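Local atomic coordinates of tannase (PDB entry 4J0G), a protein that probably hydrolyses the galloyl ester bonds of tannins and related phenolic esters, using an alpha/beta-hydrolase fold. Residues A[159-164]-A[200-205]; A[204-209]-A[426-431]; A[299-304]-A[329-334]. All coordinates share one frame; numbering follows the deposited sequence.

Contact 1. Residues A[159-164]-A[200-205]. With HG (mercury (II) ion), chain D.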
loop_
_atom_site.group_PDB
_atom_site.type_symbol
_atom_site.label_atom_id
_atom_site.label_comp_id
_atom_site.label_asym_id
_atom_site.label_seq_id
_atom_site.Cartn_x
_atom_site.Cartn_y
_atom_site.Cartn_z
ATOM N N ILE A 159 7.169 3.315 -11.140
ATOM C CA ILE A 159 7.005 3.569 -9.721
ATOM C C ILE A 159 5.530 3.470 -9.374
ATOM O O ILE A 159 4.715 4.252 -9.877
ATOM C CB ILE A 159 7.504 4.983 -9.360
ATOM C CG1 ILE A 159 8.956 5.171 -9.807
ATOM C CG2 ILE A 159 7.359 5.235 -7.869
ATOM C CD1 ILE A 159 9.193 6.443 -10.587
ATOM N N THR A 160 5.174 2.482 -8.557
ATOM C CA THR A 160 3.788 2.306 -8.129
ATOM C C THR A 160 3.466 3.222 -6.956
ATOM O O THR A 160 4.360 3.607 -6.205
ATOM C CB THR A 160 3.465 0.837 -7.783
ATOM O OG1 THR A 160 4.481 0.306 -6.922
ATOM C CG2 THR A 160 3.384 0.005 -9.053
ATOM N N ASN A 161 2.193 3.564 -6.798
ATOM C CA ASN A 161 1.752 4.378 -5.668
ATOM C C ASN A 161 0.367 3.962 -5.211
ATOM O O ASN A 161 -0.483 3.609 -6.027
ATOM C CB ASN A 161 1.740 5.860 -6.070
ATOM C CG ASN A 161 1.437 6.784 -4.903
ATOM O OD1 ASN A 161 2.006 6.644 -3.823
ATOM N ND2 ASN A 161 0.530 7.729 -5.115
ATOM N N GLY A 162 0.139 4.007 -3.905
ATOM C CA GLY A 162 -1.154 3.650 -3.353
ATOM C C GLY A 162 -1.279 3.942 -1.870
ATOM O O GLY A 162 -0.279 4.160 -1.179
ATOM N N THR A 163 -2.514 3.928 -1.380
ATOM C CA THR A 163 -2.784 4.189 0.023
ATOM C C THR A 163 -3.560 3.012 0.581
ATOM O O THR A 163 -4.434 2.459 -0.084
ATOM C CB THR A 163 -3.645 5.454 0.215
ATOM O OG1 THR A 163 -2.950 6.596 -0.297
ATOM C CG2 THR A 163 -3.962 5.668 1.695
ATOM N N SER A 164 -3.232 2.626 1.808
ATOM C CA SER A 164 -3.988 1.587 2.493
ATOM C C SER A 164 -3.823 0.230 1.809
ATOM O O SER A 164 -2.701 -0.230 1.605
ATOM C CB SER A 164 -5.459 1.985 2.588
ATOM O OG SER A 164 -5.576 3.288 3.137
ATOM N N ALA A 200 10.724 1.352 -8.452
ATOM C CA ALA A 200 10.628 1.967 -7.138
ATOM C C ALA A 200 9.228 1.824 -6.569
ATOM O O ALA A 200 8.253 1.689 -7.311
ATOM C CB ALA A 200 11.031 3.430 -7.199
ATOM N N VAL A 201 9.133 1.878 -5.246
ATOM C CA VAL A 201 7.857 1.744 -4.564
ATOM C C VAL A 201 7.532 2.967 -3.731
ATOM O O VAL A 201 8.347 3.424 -2.926
ATOM C CB VAL A 201 7.821 0.501 -3.651
ATOM C CG1 VAL A 201 6.580 0.531 -2.762
ATOM C CG2 VAL A 201 7.866 -0.771 -4.489
ATOM N N SER A 202 6.332 3.495 -3.935
ATOM C CA SER A 202 5.757 4.462 -3.020
ATOM C C SER A 202 4.571 3.810 -2.338
ATOM O O SER A 202 3.685 3.281 -3.007
ATOM C CB SER A 202 5.296 5.692 -3.800
ATOM O OG SER A 202 4.550 6.562 -2.976
ATOM N N ALA A 203 4.557 3.834 -1.008
ATOM C CA ALA A 203 3.441 3.248 -0.277
ATOM C C ALA A 203 3.013 4.071 0.933
ATOM O O ALA A 203 3.818 4.382 1.815
ATOM C CB ALA A 203 3.793 1.823 0.148
ATOM N N TYR A 204 1.726 4.402 0.962
ATOM C CA TYR A 204 1.103 5.069 2.099
ATOM C C TYR A 204 0.311 4.087 2.943
ATOM O O TYR A 204 -0.512 3.336 2.416
ATOM C CB TYR A 204 0.215 6.212 1.626
ATOM C CG TYR A 204 0.995 7.317 0.953
ATOM C CD1 TYR A 204 1.537 8.362 1.697
ATOM C CD2 TYR A 204 1.206 7.310 -0.422
ATOM C CE1 TYR A 204 2.262 9.370 1.088
ATOM C CE2 TYR A 204 1.923 8.311 -1.037
ATOM C CZ TYR A 204 2.450 9.337 -0.279
ATOM O OH TYR A 204 3.165 10.337 -0.893
ATOM N N CYS A 205 0.553 4.105 4.250
ATOM C CA CYS A 205 -0.141 3.227 5.185
ATOM C C CYS A 205 -0.471 1.865 4.580
ATOM O O CYS A 205 -1.642 1.489 4.515
ATOM C CB CYS A 205 -1.449 3.877 5.626
ATOM S SG CYS A 205 -1.403 5.665 5.784
HETATM HG HG HG D . -3.566 5.717 7.155
HETATM O O HOH W 1 -5.636 5.767 9.148
HETATM O O HOH W 2 -4.132 3.663 5.678
#
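Two adjacent parallel strands of an alpha/beta-hydrolase sheet run side by side here, 158-161 and 200-204, and Thr-160 and Ser-202 illustrate how they are joined: Ser-202 N donates to Thr-160 O over 3.0 Å. Further along, Tyr-204 N donates to Gly-162 O at 2.9 Å. A polar pair reinforces this ladder, for Ser-202 OG gives its hydrogen to Asn-161 OD1 at 2.7 Å, approaching from 35° out of the amide's carbonyl plane. Asn-161 extends CG opposite its backbone N (chi1 -174°), which carries that oxygen across to the neighbouring strand, while ND2 is taken by Asp-455. The same OD1 also meets the edge of the Tyr-204 ring, 3.2 Å from CE2, with amide and ring planes 76° apart; Gly-162 O lies at the ring edge too, and the phenol OH bonds to Asp-457.

Further on, Gly-162 and Ser-164 belong to a sequence and backbone pattern consistent with the nucleophile elbow of this fold. Ser-164, just before helix 165-175, has the strained backbone expected of such a turn, and its N-H is held by Tyr-204 O at 2.9 Å. Its side chain lies close to that of His-452, which binds 3,4-dihydroxybenzoate. At the other end, Ile-159 CG1 packs on Ala-200 CB at 3.8 Å, on a face covered by helix 458-469. Next to the elbow, Cys-205 SG binds a mercury ion at 2.6 Å, whose coordination also includes two waters.

Contact 2. Residues A[204-209]-A[426-431]. With HG (mercury (II) ion), chain D.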
loop_
_atom_site.group_PDB
_atom_site.type_symbol
_atom_site.label_atom_id
_atom_site.label_comp_id
_atom_site.label_asym_id
_atom_site.label_seq_id
_atom_site.Cartn_x
_atom_site.Cartn_y
_atom_site.Cartn_z
ATOM N N TYR A 204 1.726 4.402 0.962
ATOM C CA TYR A 204 1.103 5.069 2.099
ATOM C C TYR A 204 0.311 4.087 2.943
ATOM O O TYR A 204 -0.512 3.336 2.416
ATOM C CB TYR A 204 0.215 6.212 1.626
ATOM C CG TYR A 204 0.995 7.317 0.953
ATOM C CD1 TYR A 204 1.537 8.362 1.697
ATOM C CD2 TYR A 204 1.206 7.310 -0.422
ATOM C CE1 TYR A 204 2.262 9.370 1.088
ATOM C CE2 TYR A 204 1.923 8.311 -1.037
ATOM C CZ TYR A 204 2.450 9.337 -0.279
ATOM O OH TYR A 204 3.165 10.337 -0.893
ATOM N N CYS A 205 0.553 4.105 4.250
ATOM C CA CYS A 205 -0.141 3.227 5.185
ATOM C C CYS A 205 -0.471 1.865 4.580
ATOM O O CYS A 205 -1.642 1.489 4.515
ATOM C CB CYS A 205 -1.449 3.877 5.626
ATOM S SG CYS A 205 -1.403 5.665 5.784
ATOM N N PRO A 206 0.546 1.122 4.120
ATOM C CA PRO A 206 0.205 -0.155 3.480
ATOM C C PRO A 206 -0.473 -1.133 4.444
ATOM O O PRO A 206 0.124 -1.491 5.461
ATOM C CB PRO A 206 1.574 -0.695 3.035
ATOM C CG PRO A 206 2.563 -0.000 3.929
ATOM C CD PRO A 206 1.998 1.364 4.156
ATOM N N ILE A 207 -1.684 -1.586 4.125
ATOM C CA ILE A 207 -2.343 -2.552 4.989
ATOM C C ILE A 207 -1.945 -3.936 4.489
ATOM O O ILE A 207 -2.596 -4.510 3.617
ATOM C CB ILE A 207 -3.874 -2.376 4.962
ATOM C CG1 ILE A 207 -4.263 -0.959 5.405
ATOM C CG2 ILE A 207 -4.560 -3.451 5.800
ATOM C CD1 ILE A 207 -3.817 -0.585 6.820
ATOM N N HIS A 208 -0.868 -4.460 5.057
ATOM C CA HIS A 208 -0.250 -5.694 4.594
ATOM C C HIS A 208 0.127 -6.526 5.808
ATOM O O HIS A 208 -0.168 -6.147 6.939
ATOM C CB HIS A 208 0.996 -5.401 3.768
ATOM C CG HIS A 208 2.179 -5.005 4.594
ATOM N ND1 HIS A 208 2.269 -3.787 5.233
ATOM C CD2 HIS A 208 3.323 -5.668 4.885
ATOM C CE1 HIS A 208 3.418 -3.717 5.882
ATOM N NE2 HIS A 208 4.075 -4.845 5.687
ATOM N N ASN A 209 0.756 -7.673 5.572
ATOM C CA ASN A 209 1.109 -8.559 6.667
ATOM C C ASN A 209 -0.136 -8.921 7.454
ATOM O O ASN A 209 -0.155 -8.863 8.688
ATOM C CB ASN A 209 2.169 -7.918 7.564
ATOM C CG ASN A 209 2.868 -8.925 8.453
ATOM O OD1 ASN A 209 2.706 -10.133 8.282
ATOM N ND2 ASN A 209 3.653 -8.437 9.404
ATOM N N ALA A 426 3.682 -0.680 14.073
ATOM C CA ALA A 426 4.643 -1.765 13.923
ATOM C C ALA A 426 4.629 -2.397 12.531
ATOM O O ALA A 426 5.661 -2.855 12.047
ATOM C CB ALA A 426 4.402 -2.829 14.991
ATOM N N ILE A 427 3.473 -2.388 11.874
ATOM C CA ILE A 427 3.345 -3.076 10.589
ATOM C C ILE A 427 4.192 -2.437 9.479
ATOM O O ILE A 427 5.030 -3.110 8.882
ATOM C CB ILE A 427 1.864 -3.269 10.172
ATOM C CG1 ILE A 427 1.199 -4.319 11.066
ATOM C CG2 ILE A 427 1.748 -3.634 8.699
ATOM C CD1 ILE A 427 1.785 -5.714 10.926
ATOM N N PRO A 428 3.985 -1.137 9.197
ATOM C CA PRO A 428 4.870 -0.493 8.217
ATOM C C PRO A 428 6.320 -0.407 8.683
ATOM O O PRO A 428 7.231 -0.450 7.858
ATOM C CB PRO A 428 4.278 0.915 8.085
ATOM C CG PRO A 428 2.850 0.751 8.460
ATOM C CD PRO A 428 2.850 -0.272 9.559
ATOM N N ILE A 429 6.531 -0.301 9.990
ATOM C CA ILE A 429 7.884 -0.222 10.530
ATOM C C ILE A 429 8.684 -1.506 10.292
ATOM O O ILE A 429 9.857 -1.460 9.905
ATOM C CB ILE A 429 7.867 0.153 12.027
ATOM C CG1 ILE A 429 7.420 1.611 12.188
ATOM C CG2 ILE A 429 9.244 -0.051 12.654
ATOM C CD1 ILE A 429 7.111 2.006 13.619
ATOM N N ILE A 430 8.033 -2.642 10.506
ATOM C CA ILE A 430 8.640 -3.941 10.254
ATOM C C ILE A 430 9.077 -4.048 8.797
ATOM O O ILE A 430 10.190 -4.489 8.496
ATOM C CB ILE A 430 7.668 -5.079 10.605
ATOM C CG1 ILE A 430 7.514 -5.187 12.127
ATOM C CG2 ILE A 430 8.147 -6.392 10.009
ATOM C CD1 ILE A 430 6.336 -6.025 12.561
ATOM N N LEU A 431 8.187 -3.642 7.899
ATOM C CA LEU A 431 8.479 -3.632 6.472
ATOM C C LEU A 431 9.726 -2.792 6.193
ATOM O O LEU A 431 10.657 -3.246 5.525
ATOM C CB LEU A 431 7.271 -3.117 5.678
ATOM C CG LEU A 431 7.421 -2.946 4.160
ATOM C CD1 LEU A 431 7.932 -4.227 3.501
ATOM C CD2 LEU A 431 6.101 -2.507 3.525
HETATM HG HG HG D . -3.566 5.717 7.155
HETATM O O HOH W 3 4.687 -5.749 8.306
HETATM O O HOH W 1 -5.636 5.767 9.148
HETATM O O HOH W 2 -4.132 3.663 5.678
#
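Leu-431 overlaps the imidazole of His-208, its CD2 methyl set off-centre over the ring in a CH-pi contact, 4.1 Å from the centroid and 30° off the normal. The ring belongs to the loop that leaves strand 200-204 of the alpha/beta-hydrolase sheet, and the leucine to helix 426-437, which follows strand 411-415; the contact fastens a strand-end loop to a helix flanking the sheet. Ile-427 CG2 comes obliquely to the imidazole, 3.3 Å from CE1, the two side chains running past each other in opposite directions. A nearly straight bond within the loop fixes the ring's rotation: His-208 ND1 donates to Pro-206 O over 3.2 Å. Pro-206 O lies in the plane of the imidazole, whereas ND1 stands well above the carbonyl plane. With the imidazole cut back to an alanine, Pro-206 O would probably lose this donor and a gap would open beside Ile-427 CG2 and Leu-431 CD2. Pro-206 adds looser apolar packing against Pro-428, CD to CG at 4.4 Å. The amide of Asn-209, whose OD1 bonds to His-212, crosses Ile-427 with ND2 3.6 Å from CD1. That ND2 donates to a water at 3.1 Å, which donates to Ile-427 O at 2.7 Å.

Contact 3. Residues A[299-304]-A[329-334]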
loop_
_atom_site.group_PDB
_atom_site.type_symbol
_atom_site.label_atom_id
_atom_site.label_comp_id
_atom_site.label_asym_id
_atom_site.label_seq_id
_atom_site.Cartn_x
_atom_site.Cartn_y
_atom_site.Cartn_z
ATOM N N GLN A 299 10.803 6.228 19.130
ATOM C CA GLN A 299 11.720 7.202 18.547
ATOM C C GLN A 299 11.222 7.784 17.228
ATOM O O GLN A 299 11.408 8.973 16.960
ATOM C CB GLN A 299 13.124 6.622 18.375
ATOM C CG GLN A 299 13.970 6.715 19.631
ATOM C CD GLN A 299 14.957 5.574 19.757
ATOM O OE1 GLN A 299 14.565 4.416 19.918
ATOM N NE2 GLN A 299 16.248 5.894 19.693
ATOM N N LEU A 300 10.575 6.960 16.413
ATOM C CA LEU A 300 10.049 7.442 15.148
ATOM C C LEU A 300 8.923 8.439 15.409
ATOM O O LEU A 300 8.772 9.409 14.671
ATOM C CB LEU A 300 9.597 6.288 14.252
ATOM C CG LEU A 300 10.775 5.575 13.576
ATOM C CD1 LEU A 300 10.382 4.181 13.106
ATOM C CD2 LEU A 300 11.325 6.396 12.425
ATOM N N LEU A 301 8.121 8.187 16.440
ATOM C CA LEU A 301 7.051 9.110 16.818
ATOM C C LEU A 301 7.612 10.391 17.448
ATOM O O LEU A 301 7.062 11.476 17.261
ATOM C CB LEU A 301 6.086 8.431 17.790
ATOM C CG LEU A 301 5.176 7.354 17.196
ATOM C CD1 LEU A 301 4.454 6.562 18.265
ATOM C CD2 LEU A 301 4.191 7.985 16.237
ATOM N N ILE A 302 8.710 10.264 18.189
ATOM C CA ILE A 302 9.366 11.432 18.768
ATOM C C ILE A 302 9.933 12.272 17.641
ATOM O O ILE A 302 9.823 13.498 17.641
ATOM C CB ILE A 302 10.523 11.040 19.706
ATOM C CG1 ILE A 302 9.981 10.449 21.012
ATOM C CG2 ILE A 302 11.411 12.245 19.987
ATOM C CD1 ILE A 302 11.050 9.809 21.886
ATOM N N SER A 303 10.531 11.587 16.672
ATOM C CA SER A 303 11.141 12.234 15.525
ATOM C C SER A 303 10.072 12.986 14.742
ATOM O O SER A 303 10.272 14.127 14.325
ATOM C CB SER A 303 11.814 11.186 14.640
ATOM O OG SER A 303 12.614 11.800 13.648
ATOM N N SER A 304 8.932 12.331 14.564
ATOM C CA SER A 304 7.785 12.914 13.883
ATOM C C SER A 304 7.314 14.196 14.567
ATOM O O SER A 304 7.089 15.214 13.917
ATOM C CB SER A 304 6.637 11.906 13.810
ATOM O OG SER A 304 5.495 12.485 13.205
ATOM N N THR A 329 12.144 15.392 23.987
ATOM C CA THR A 329 13.187 14.524 24.542
ATOM C C THR A 329 12.697 13.122 24.867
ATOM O O THR A 329 13.490 12.188 24.988
ATOM C CB THR A 329 13.875 15.146 25.776
ATOM O OG1 THR A 329 12.882 15.588 26.710
ATOM C CG2 THR A 329 14.749 16.323 25.366
ATOM N N ASP A 330 11.384 12.981 25.022
ATOM C CA ASP A 330 10.807 11.690 25.361
ATOM C C ASP A 330 9.318 11.634 25.038
ATOM O O ASP A 330 8.715 12.632 24.646
ATOM C CB ASP A 330 11.063 11.351 26.826
ATOM C CG ASP A 330 11.310 9.872 27.042
ATOM O OD1 ASP A 330 10.871 9.062 26.202
ATOM O OD2 ASP A 330 11.956 9.518 28.048
ATOM N N LEU A 331 8.738 10.451 25.210
ATOM C CA LEU A 331 7.334 10.218 24.911
ATOM C C LEU A 331 6.741 9.116 25.800
ATOM O O LEU A 331 7.318 8.034 25.912
ATOM C CB LEU A 331 7.162 9.844 23.437
ATOM C CG LEU A 331 5.779 9.313 23.063
ATOM C CD1 LEU A 331 4.718 10.384 23.330
ATOM C CD2 LEU A 331 5.761 8.884 21.609
ATOM N N ASP A 332 5.610 9.388 26.448
ATOM C CA ASP A 332 4.874 8.319 27.116
ATOM C C ASP A 332 3.991 7.646 26.076
ATOM O O ASP A 332 2.899 8.120 25.760
ATOM C CB ASP A 332 3.988 8.888 28.222
ATOM C CG ASP A 332 3.204 7.814 28.951
ATOM O OD1 ASP A 332 3.017 6.721 28.375
ATOM O OD2 ASP A 332 2.755 8.063 30.088
ATOM N N LEU A 333 4.463 6.510 25.577
ATOM C CA LEU A 333 3.806 5.827 24.471
ATOM C C LEU A 333 2.365 5.422 24.806
ATOM O O LEU A 333 1.467 5.582 23.989
ATOM C CB LEU A 333 4.662 4.615 24.083
ATOM C CG LEU A 333 5.078 4.366 22.623
ATOM C CD1 LEU A 333 5.543 2.928 22.356
ATOM C CD2 LEU A 333 4.034 4.825 21.617
ATOM N N SER A 334 2.140 4.909 26.014
ATOM C CA SER A 334 0.796 4.502 26.430
ATOM C C SER A 334 -0.204 5.668 26.499
ATOM O O SER A 334 -1.360 5.536 26.098
ATOM C CB SER A 334 0.839 3.735 27.755
ATOM O OG SER A 334 1.672 2.590 27.646
#
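The carboxylate of Asp-330 is the flat group at this contact, and its two sides are used differently. Ile-302 CD1 lies obliquely off one side, 4.4 Å from OD1, while from beyond the other side Leu-331 N donates to the same oxygen at 2.7 Å, meeting it on its anti side and 26° out of the carboxylate plane. Ile-302 and Leu-331 lie alongside with opposite headings, so that Ile-302 CG1 touches Leu-331 CB at 3.8 Å and CD1 reaches over the Asp-330 backbone, 4.0 Å from its CA. In Leu-331, CG sits anti to the backbone N (chi1 169°), which brings the CD2 methyl against Leu-301 CB at 3.9 Å. Leu-301 spends its own end elsewhere: it crosses Leu-333 at about a right angle, CD1 to CD2 at 3.8 Å. No hydrogen bond spans the two segments; polar groups work locally, as where Asp-332 OD1 caps the next helix by accepting from Ala-335 N.

The axes of segments 299-304 (in helix 292-310) and 329-331 (in strand 327-331) stand at 119° and approach to 8.3 Å. The strand pairs with 321-324 in a two-stranded antiparallel sheet, Thr-329 and Asp-330 forming a classic beta bulge opposite Val-322, and then leads into helix 333-340. All of this belongs to the long insertion between sheet strands 200-204 and 411-415, while Leu-301 also packs on Ala-418 and Leu-446 from loops beyond it.

Contacts 1 and 2 are buried near the centre of the chain and share Tyr-204 and Cys-205: the strand paired in contact 1 runs on into the loop of contact 2. A probable hydrogen bond from Ile-207 N to Ser-164 O, 3.0 Å long, ties the two. The centre of contact 3 lies about 24 Å from the centre of the chain, its touching leucines buried but Ile-302 and Asp-330 partly exposed, yet Leu-300 CD1 packs at 4.0 Å on Ile-429 CD1 of the contact 2 helix. Chemistry follows place: backbone bonding and a buried polar side-chain pair within the sheet, imidazole, aliphatic and water-mediated contacts between loop and helix, and almost purely aliphatic packing in the peripheral insertion.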